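Local coordinates for intracellular protein transport protein USO1 (Saccharomyces cerevisiae S288c, PDB 6LSU) that is required for protein transport from the endoplasmic reticulum to the Golgi complex, here represented by the globular head of the tether, at residues L188-S191 / I192-V196; R303-N306 / I307-L311; G97-D100 / L101-W105; S80-A83 / I84-I88. All coordinates share one frame; numbering follows the deposited sequence.

Contact 1: residues L188-S191 / I192-V196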
loop_
_atom_site.group_PDB
_atom_site.type_symbol
_atom_site.label_atom_id
_atom_site.label_comp_id
_atom_site.label_asym_id
_atom_site.label_seq_id
_atom_site.Cartn_x
_atom_site.Cartn_y
_atom_site.Cartn_z
ATOM N N LEU A 188 9.768 8.340 -34.497
ATOM C CA LEU A 188 10.993 9.171 -34.478
ATOM C C LEU A 188 11.942 8.506 -33.490
ATOM O O LEU A 188 11.601 8.374 -32.323
ATOM C CB LEU A 188 10.679 10.628 -34.105
ATOM C CG LEU A 188 11.871 11.592 -34.105
ATOM C CD1 LEU A 188 12.730 11.466 -35.359
ATOM C CD2 LEU A 188 11.388 13.030 -33.952
ATOM N N PRO A 189 13.112 7.982 -33.926
ATOM C CA PRO A 189 14.213 7.687 -33.000
ATOM C C PRO A 189 14.719 9.050 -32.513
ATOM O O PRO A 189 14.242 10.020 -33.063
ATOM C CB PRO A 189 15.247 6.960 -33.867
ATOM C CG PRO A 189 14.971 7.500 -35.262
ATOM C CD PRO A 189 13.465 7.673 -35.322
ATOM N N THR A 190 15.615 9.120 -31.523
ATOM C CA THR A 190 16.147 10.404 -30.978
ATOM C C THR A 190 15.064 11.168 -30.174
ATOM O O THR A 190 15.437 12.068 -29.408
ATOM C CB THR A 190 16.739 11.263 -32.113
ATOM O OG1 THR A 190 17.024 12.561 -31.592
ATOM C CG2 THR A 190 15.839 11.472 -33.313
ATOM N N SER A 191 13.780 10.819 -30.317
ATOM C CA SER A 191 12.584 11.548 -29.801
ATOM C C SER A 191 12.586 11.636 -28.259
ATOM O O SER A 191 12.458 12.774 -27.684
ATOM C CB SER A 191 11.378 10.844 -30.294
ATOM O OG SER A 191 10.215 11.569 -29.981
ATOM N N ILE A 192 12.741 10.481 -27.600
ATOM C CA ILE A 192 12.817 10.334 -26.118
ATOM C C ILE A 192 14.069 11.070 -25.597
ATOM O O ILE A 192 13.968 11.867 -24.635
ATOM C CB ILE A 192 12.821 8.835 -25.741
ATOM C CG1 ILE A 192 11.582 8.066 -26.234
ATOM C CG2 ILE A 192 13.052 8.674 -24.251
ATOM C CD1 ILE A 192 10.243 8.767 -26.004
ATOM N N SER A 193 15.236 10.832 -26.188
ATOM C CA SER A 193 16.523 11.403 -25.703
ATOM C C SER A 193 16.343 12.904 -25.590
ATOM O O SER A 193 16.872 13.492 -24.639
ATOM C CB SER A 193 17.707 11.089 -26.586
ATOM O OG SER A 193 17.438 9.941 -27.356
ATOM N N THR A 194 15.634 13.463 -26.560
ATOM C CA THR A 194 15.400 14.920 -26.685
ATOM C C THR A 194 14.526 15.368 -25.523
ATOM O O THR A 194 14.985 16.271 -24.850
ATOM C CB THR A 194 14.785 15.295 -28.045
ATOM O OG1 THR A 194 15.692 14.885 -29.058
ATOM C CG2 THR A 194 14.521 16.776 -28.177
ATOM N N MET A 195 13.348 14.727 -25.341
ATOM C CA MET A 195 12.438 14.888 -24.165
ATOM C C MET A 195 13.219 14.849 -22.847
ATOM O O MET A 195 13.132 15.819 -22.056
ATOM C CB MET A 195 11.411 13.765 -24.124
ATOM C CG MET A 195 10.031 14.201 -24.430
ATOM S SD MET A 195 8.918 12.857 -23.938
ATOM C CE MET A 195 7.746 13.023 -25.297
ATOM N N VAL A 196 13.984 13.784 -22.624
ATOM C CA VAL A 196 14.796 13.688 -21.378
ATOM C C VAL A 196 15.677 14.949 -21.279
ATOM O O VAL A 196 15.814 15.505 -20.146
ATOM C CB VAL A 196 15.611 12.387 -21.318
ATOM C CG1 VAL A 196 16.567 12.408 -20.141
ATOM C CG2 VAL A 196 14.721 11.160 -21.270
#
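Thr194 holds the carbonyl oxygen of Thr190 with both its donors: its hydroxyl, with OG1 2.9 Å from Thr190 O, and its backbone amide, with N 3.2 Å from the same oxygen. The two come in from opposite faces of the carbonyl plane, the hydroxyl tilted 34° out of it. The torsion that sets this up places OG1 beside its own backbone N (chi1 -60°), turned back toward the preceding turn, while CG2 lies anti to that N. One residue on, Met195 N donates to Ser191 O at 3.2 Å in a nearly straight bond. This is the first turn of helix 191-198 within ARM repeat 3: Thr190 occupies the N-cap position but caps with no side-chain bond, and its carbonyl is taken up instead by the residue four further along. The two threonine side chains lie alongside each other, pointing the same way, with their OG1 atoms 3.7 Å apart. With a valine in place of Thr194, Thr190 O would probably keep only the amide as its partner from this turn, and the start of the helix would be less firmly tied. Packing is close on the inner side, where the buried Ser191 meets Val152, Ile192 lies on Leu227 and Val228 of helix 222-229, and Met195 is set against Leu213, Leu214 and Val217 of helix 204-218. The other side is looser: Thr190 is exposed, and Ser193, partly exposed, reaches Glu231 through a weak hydrogen bond.

Contact 2: residues R303-N306 / I307-L311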
loop_
_atom_site.group_PDB
_atom_site.type_symbol
_atom_site.label_atom_id
_atom_site.label_comp_id
_atom_site.label_asym_id
_atom_site.label_seq_id
_atom_site.Cartn_x
_atom_site.Cartn_y
_atom_site.Cartn_z
ATOM N N ARG A 303 4.212 16.597 1.888
ATOM C CA ARG A 303 5.462 15.889 2.308
ATOM C C ARG A 303 5.141 14.441 2.670
ATOM O O ARG A 303 5.953 13.565 2.343
ATOM C CB ARG A 303 6.095 16.624 3.468
ATOM C CG ARG A 303 6.391 18.065 3.087
ATOM C CD ARG A 303 6.735 18.881 4.264
ATOM N NE ARG A 303 7.154 20.155 3.761
ATOM C CZ ARG A 303 7.905 20.995 4.412
ATOM N NH1 ARG A 303 8.292 20.711 5.635
ATOM N NH2 ARG A 303 8.257 22.104 3.811
ATOM N N ILE A 304 3.948 14.198 3.212
ATOM C CA ILE A 304 3.434 12.823 3.500
ATOM C C ILE A 304 3.388 12.005 2.211
ATOM O O ILE A 304 3.904 10.851 2.199
ATOM C CB ILE A 304 2.053 12.853 4.183
ATOM C CG1 ILE A 304 2.238 13.330 5.639
ATOM C CG2 ILE A 304 1.345 11.485 4.100
ATOM C CD1 ILE A 304 0.935 13.663 6.378
ATOM N N VAL A 305 2.775 12.584 1.166
ATOM C CA VAL A 305 2.651 11.931 -0.166
ATOM C C VAL A 305 4.045 11.743 -0.763
ATOM O O VAL A 305 4.256 10.705 -1.339
ATOM C CB VAL A 305 1.759 12.746 -1.113
ATOM C CG1 VAL A 305 1.649 12.085 -2.511
ATOM C CG2 VAL A 305 0.373 12.970 -0.541
ATOM N N ASN A 306 4.967 12.705 -0.619
ATOM C CA ASN A 306 6.310 12.592 -1.238
ATOM C C ASN A 306 6.958 11.372 -0.561
ATOM O O ASN A 306 7.408 10.436 -1.231
ATOM C CB ASN A 306 7.137 13.878 -1.150
ATOM C CG ASN A 306 6.651 14.997 -2.061
ATOM O OD1 ASN A 306 5.796 14.807 -2.920
ATOM N ND2 ASN A 306 7.225 16.180 -1.868
ATOM N N ILE A 307 6.965 11.336 0.762
ATOM C CA ILE A 307 7.757 10.264 1.418
ATOM C C ILE A 307 7.089 8.932 1.057
ATOM O O ILE A 307 7.821 7.922 0.902
ATOM C CB ILE A 307 7.951 10.453 2.928
ATOM C CG1 ILE A 307 9.115 9.587 3.440
ATOM C CG2 ILE A 307 6.673 10.198 3.738
ATOM C CD1 ILE A 307 9.685 10.058 4.799
ATOM N N ASN A 308 5.757 8.887 0.954
ATOM C CA ASN A 308 5.086 7.595 0.796
ATOM C C ASN A 308 5.436 7.108 -0.616
ATOM O O ASN A 308 5.618 5.879 -0.846
ATOM C CB ASN A 308 3.593 7.734 1.098
ATOM C CG ASN A 308 3.211 7.500 2.549
ATOM O OD1 ASN A 308 4.011 7.084 3.399
ATOM N ND2 ASN A 308 1.961 7.789 2.863
ATOM N N THR A 309 5.429 8.031 -1.581
ATOM C CA THR A 309 5.848 7.706 -2.960
ATOM C C THR A 309 7.297 7.176 -2.935
ATOM O O THR A 309 7.564 6.093 -3.572
ATOM C CB THR A 309 5.670 8.896 -3.891
ATOM O OG1 THR A 309 4.344 9.427 -3.760
ATOM C CG2 THR A 309 5.891 8.477 -5.345
ATOM N N ALA A 310 8.202 7.860 -2.232
ATOM C CA ALA A 310 9.583 7.369 -2.024
ATOM C C ALA A 310 9.617 5.930 -1.455
ATOM O O ALA A 310 10.326 5.081 -2.000
ATOM C CB ALA A 310 10.342 8.354 -1.159
ATOM N N LEU A 311 8.856 5.660 -0.402
ATOM C CA LEU A 311 8.743 4.335 0.240
ATOM C C LEU A 311 8.232 3.329 -0.775
ATOM O O LEU A 311 8.721 2.174 -0.721
ATOM C CB LEU A 311 7.872 4.400 1.488
ATOM C CG LEU A 311 8.544 5.070 2.693
ATOM C CD1 LEU A 311 7.546 5.291 3.846
ATOM C CD2 LEU A 311 9.722 4.256 3.200
#
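Arg303 O accepts from Ile307 N at 2.9 Å, and the same four-residue step is repeated by Ile304 with Asn308, Val305 with Thr309 and Asn306 with Ala310, giving regular alpha-helix without a break from 303 to 311. The last of these bonds is the straightest, with an N-H...O angle of 175° from Ala310 N to Asn306 O, whereas the one from Asn308 N to Ile304 O is more bent at 143°. Among the side chains, Thr309 adds a second bond to its turn: OG1 lies 2.7 Å from Val305 O and meets it from the face opposite to the one used by Thr309 N. The hydroxyl can turn back like this because it sits beside its own backbone N (chi1 -51°). Val305 runs slantwise to Thr309, its CG1 4.0 Å from OG1. Ile304 and Asn308 instead lie side by side, with Ile304 CG2 3.9 Å from Asn308 ND2, an apolar branch against an amide whose nitrogen makes a weak hydrogen bond to Lys353 O. The buried Asn306 has both ends of its amide satisfied, OD1 by Gln302 NE2 and ND2 by Leu247 O. Helix 301-317, which ends ARM repeat 5, thus packs between several others: Asn306 and Thr309 rest on helix 251-264, Asn308 and Leu311 on helix 354-366, and Ile307 and Ala310 on Leu287 of helix 280-287.

Contact 3: residues G97-D100 / L101-W105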
loop_
_atom_site.group_PDB
_atom_site.type_symbol
_atom_site.label_atom_id
_atom_site.label_comp_id
_atom_site.label_asym_id
_atom_site.label_seq_id
_atom_site.Cartn_x
_atom_site.Cartn_y
_atom_site.Cartn_z
ATOM N N GLY A 97 -12.449 26.872 -16.425
ATOM C CA GLY A 97 -11.405 27.638 -15.711
ATOM C C GLY A 97 -11.050 28.986 -16.333
ATOM O O GLY A 97 -11.741 29.485 -17.245
ATOM N N HIS A 98 -9.953 29.551 -15.850
ATOM C CA HIS A 98 -9.504 30.941 -16.101
ATOM C C HIS A 98 -8.546 31.032 -17.288
ATOM O O HIS A 98 -8.288 32.137 -17.698
ATOM C CB HIS A 98 -8.815 31.484 -14.863
ATOM C CG HIS A 98 -9.633 31.377 -13.628
ATOM N ND1 HIS A 98 -9.160 30.690 -12.507
ATOM C CD2 HIS A 98 -10.830 31.929 -13.292
ATOM C CE1 HIS A 98 -10.057 30.804 -11.542
ATOM N NE2 HIS A 98 -11.104 31.574 -11.998
ATOM N N ASP A 99 -7.973 29.926 -17.739
ATOM C CA ASP A 99 -6.995 29.883 -18.858
ATOM C C ASP A 99 -7.698 29.306 -20.092
ATOM O O ASP A 99 -8.034 28.091 -20.092
ATOM C CB ASP A 99 -5.819 28.977 -18.542
ATOM C CG ASP A 99 -4.719 28.922 -19.570
ATOM O OD1 ASP A 99 -4.504 29.939 -20.246
ATOM O OD2 ASP A 99 -4.003 27.875 -19.585
ATOM N N ASP A 100 -7.788 30.096 -21.156
ATOM C CA ASP A 100 -8.338 29.684 -22.460
ATOM C C ASP A 100 -7.517 28.552 -23.059
ATOM O O ASP A 100 -8.100 27.766 -23.900
ATOM C CB ASP A 100 -8.426 30.854 -23.437
ATOM C CG ASP A 100 -9.460 31.866 -22.992
ATOM O OD1 ASP A 100 -10.384 31.475 -22.216
ATOM O OD2 ASP A 100 -9.287 33.057 -23.354
ATOM N N LEU A 101 -6.232 28.480 -22.690
ATOM C CA LEU A 101 -5.332 27.411 -23.185
ATOM C C LEU A 101 -5.446 26.201 -22.293
ATOM O O LEU A 101 -4.776 25.248 -22.618
ATOM C CB LEU A 101 -3.897 27.934 -23.246
ATOM C CG LEU A 101 -3.636 28.910 -24.376
ATOM C CD1 LEU A 101 -4.194 30.295 -24.048
ATOM C CD2 LEU A 101 -2.171 28.972 -24.671
ATOM N N THR A 102 -6.214 26.293 -21.205
ATOM C CA THR A 102 -6.472 25.245 -20.168
ATOM C C THR A 102 -5.180 24.562 -19.733
ATOM O O THR A 102 -5.218 23.355 -19.519
ATOM C CB THR A 102 -7.515 24.229 -20.670
ATOM O OG1 THR A 102 -7.090 23.715 -21.943
ATOM C CG2 THR A 102 -8.886 24.871 -20.799
ATOM N N ARG A 103 -4.084 25.300 -19.561
ATOM C CA ARG A 103 -2.766 24.686 -19.213
ATOM C C ARG A 103 -2.845 23.997 -17.852
ATOM O O ARG A 103 -2.301 22.920 -17.745
ATOM C CB ARG A 103 -1.672 25.745 -19.329
ATOM C CG ARG A 103 -1.431 26.109 -20.786
ATOM C CD ARG A 103 -0.607 27.346 -20.951
ATOM N NE ARG A 103 -1.433 28.500 -20.780
ATOM C CZ ARG A 103 -0.973 29.735 -20.820
ATOM N NH1 ARG A 103 0.324 29.906 -21.074
ATOM N NH2 ARG A 103 -1.798 30.764 -20.583
ATOM N N GLY A 104 -3.525 24.569 -16.857
ATOM C CA GLY A 104 -3.777 23.925 -15.558
ATOM C C GLY A 104 -4.435 22.569 -15.693
ATOM O O GLY A 104 -3.909 21.575 -15.157
ATOM N N TRP A 105 -5.515 22.483 -16.454
ATOM C CA TRP A 105 -6.161 21.206 -16.835
ATOM C C TRP A 105 -5.135 20.239 -17.471
ATOM O O TRP A 105 -5.119 19.030 -17.148
ATOM C CB TRP A 105 -7.342 21.502 -17.769
ATOM C CG TRP A 105 -8.063 20.244 -18.141
ATOM C CD1 TRP A 105 -9.062 19.626 -17.454
ATOM C CD2 TRP A 105 -7.748 19.412 -19.256
ATOM N NE1 TRP A 105 -9.399 18.463 -18.077
ATOM C CE2 TRP A 105 -8.605 18.297 -19.176
ATOM C CE3 TRP A 105 -6.832 19.506 -20.314
ATOM C CZ2 TRP A 105 -8.572 17.281 -20.112
ATOM C CZ3 TRP A 105 -6.787 18.478 -21.226
ATOM C CH2 TRP A 105 -7.654 17.394 -21.125
HETATM O O HOH W 1 -8.204 24.903 -24.204
#
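A type I beta turn from Asp99 to Thr102 leads into helix 103-112, and the Asp99 carboxylate ties the turn to the helix by gripping Arg103. The grip is side-on, with one guanidinium nitrogen for each oxygen: Arg103 NH2 lies 2.8 Å from Asp99 OD1, and Arg103 NE 2.9 Å from Asp99 OD2, both on syn sides. The carboxylate and guanidinium planes are 39° apart, so the salt bridge is twisted rather than flat. Asp99 OD2 also accepts from the backbone, with Arg103 N 2.6 Å away on its anti side. Asp99 CG stands anti to the backbone N (chi1 -176°), which carries the carboxylate forward over the turn. The turn is closed by Thr102 N donating to Asp99 O at 2.8 Å, and a weak bond from Leu101 N to Asp99 OD1 adds to it. Thr102 holds the N-cap position without a capping bond from its side chain; the first amide of the helix goes to Asp99. Leu101 CD2 lies 4.0 Å above one face of the Arg103 guanidinium. A water joins Asp100 O to Thr102 OG1, while the Asp100 carboxylate turns to a salt bridge with Arg53. Leu101 packs on Leu89 and Ile90 of helix 78-91.

Contact 4: residues S80-A83 / I84-I88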
loop_
_atom_site.group_PDB
_atom_site.type_symbol
_atom_site.label_atom_id
_atom_site.label_comp_id
_atom_site.label_asym_id
_atom_site.label_seq_id
_atom_site.Cartn_x
_atom_site.Cartn_y
_atom_site.Cartn_z
ATOM N N SER A 80 5.152 32.922 -36.127
ATOM C CA SER A 80 4.124 32.152 -36.877
ATOM C C SER A 80 3.785 30.856 -36.135
ATOM O O SER A 80 2.567 30.604 -35.937
ATOM C CB SER A 80 4.559 31.859 -38.299
ATOM O OG SER A 80 4.386 33.019 -39.111
ATOM N N VAL A 81 4.832 30.071 -35.799
ATOM C CA VAL A 81 4.767 28.859 -34.941
ATOM C C VAL A 81 4.112 29.227 -33.600
ATOM O O VAL A 81 3.262 28.469 -33.110
ATOM C CB VAL A 81 6.160 28.265 -34.711
ATOM C CG1 VAL A 81 6.085 27.152 -33.682
ATOM C CG2 VAL A 81 6.792 27.771 -36.001
ATOM N N LYS A 82 4.519 30.321 -32.976
ATOM C CA LYS A 82 4.046 30.601 -31.596
ATOM C C LYS A 82 2.533 30.853 -31.672
ATOM O O LYS A 82 1.800 30.251 -30.869
ATOM C CB LYS A 82 4.914 31.716 -30.993
ATOM C CG LYS A 82 4.362 32.415 -29.768
ATOM C CD LYS A 82 5.411 33.136 -28.942
ATOM C CE LYS A 82 4.950 34.481 -28.410
ATOM N NZ LYS A 82 3.527 34.502 -27.985
ATOM N N ALA A 83 2.063 31.631 -32.643
ATOM C CA ALA A 83 0.650 32.058 -32.750
ATOM C C ALA A 83 -0.257 30.864 -33.112
ATOM O O ALA A 83 -1.448 30.784 -32.648
ATOM C CB ALA A 83 0.508 33.169 -33.757
ATOM N N ILE A 84 0.274 29.921 -33.880
ATOM C CA ILE A 84 -0.545 28.745 -34.278
ATOM C C ILE A 84 -0.660 27.814 -33.067
ATOM O O ILE A 84 -1.806 27.391 -32.750
ATOM C CB ILE A 84 0.042 28.080 -35.537
ATOM C CG1 ILE A 84 -0.277 28.945 -36.766
ATOM C CG2 ILE A 84 -0.439 26.635 -35.695
ATOM C CD1 ILE A 84 0.641 28.687 -37.939
ATOM N N LEU A 85 0.459 27.582 -32.369
ATOM C CA LEU A 85 0.470 26.751 -31.127
ATOM C C LEU A 85 -0.505 27.389 -30.115
ATOM O O LEU A 85 -1.313 26.630 -29.533
ATOM C CB LEU A 85 1.897 26.604 -30.574
ATOM C CG LEU A 85 2.882 25.831 -31.462
ATOM C CD1 LEU A 85 4.258 25.800 -30.847
ATOM C CD2 LEU A 85 2.479 24.407 -31.663
ATOM N N GLU A 86 -0.497 28.711 -29.924
ATOM C CA GLU A 86 -1.430 29.287 -28.923
ATOM C C GLU A 86 -2.843 28.970 -29.402
ATOM O O GLU A 86 -3.701 28.585 -28.542
ATOM C CB GLU A 86 -1.269 30.790 -28.685
ATOM C CG GLU A 86 0.127 31.190 -28.271
ATOM C CD GLU A 86 0.457 32.671 -28.163
ATOM O OE1 GLU A 86 1.519 32.991 -27.519
ATOM O OE2 GLU A 86 -0.339 33.500 -28.655
ATOM N N THR A 87 -3.078 29.062 -30.709
ATOM C CA THR A 87 -4.453 28.971 -31.275
ATOM C C THR A 87 -4.934 27.534 -31.079
ATOM O O THR A 87 -6.061 27.341 -30.512
ATOM C CB THR A 87 -4.534 29.503 -32.714
ATOM O OG1 THR A 87 -4.195 30.899 -32.659
ATOM C CG2 THR A 87 -5.930 29.325 -33.295
ATOM N N ILE A 88 -4.097 26.556 -31.385
ATOM C CA ILE A 88 -4.513 25.135 -31.218
ATOM C C ILE A 88 -4.832 24.845 -29.752
ATOM O O ILE A 88 -5.840 24.140 -29.470
ATOM C CB ILE A 88 -3.465 24.157 -31.749
ATOM C CG1 ILE A 88 -3.163 24.454 -33.216
ATOM C CG2 ILE A 88 -3.962 22.717 -31.551
ATOM C CD1 ILE A 88 -2.106 23.535 -33.794
HETATM O O HOH W 2 1.315 35.604 -30.449
#
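Lys82 and Glu86, one helical turn apart, form a salt bridge with NZ 2.6 Å from OE1. The ammonium meets the syn side of that oxygen, though 34° out of the carboxylate plane. Lys82 sets out with CG anti to its backbone N (chi1 163°) and bends at chi3 and chi4, which brings the amine round to the carboxylate at the end of the extended glutamate. A water donates to Glu86 OE2 and is held only weakly by the lysine. Glu86 has further partners in Lys49, a salt bridge at OE2, and Tyr165, a hydrogen bond at OE1, so its buried carboxylate sits between two positive charges and is probably kept ionised by them. A glutamine in place of Glu86 would probably leave the Lys82 and Lys49 amines without the negative charge that both now meet. Of the uncharged bonds, Ala83 O takes two from Thr87, whose OG1 is 2.7 Å away and whose N is 3.1 Å away, arriving from opposite faces of the carbonyl. The apolar contact is that of Val81 CG1 with Leu85 CD1 at 3.6 Å, the two side chains running alongside. Helix 78-91 of ARM repeat 1 is hemmed in by its neighbours: Thr87 touches helix 38-54, Ile84 and Ile88 lie on helix 56-73, Val81 and Leu85 meet helices 145-154 and 160-174.

Overall arrangement
Along the chain the order is contact 4, contact 3, contact 1, contact 2, each finished before the next begins. Contacts 4 and 3 lie closest, with centres 16 Å apart, and touch where Leu101 CG packs 4.2 Å from Glu86 O, so that the turn leading into helix 103-112 packs on helix 78-91. Helix 160-174 also borders both. Contact 1, in ARM repeat 3, is centred 23 Å from contact 4 and 27 Å from contact 3, and helix 145-154 borders contacts 1 and 4. Contact 2, in ARM repeat 5, stands nearer the middle of the chain, its centre 38 Å from that of contact 4. All four are local ties within or at the start of helices, spread along the armadillo-repeat array of the head.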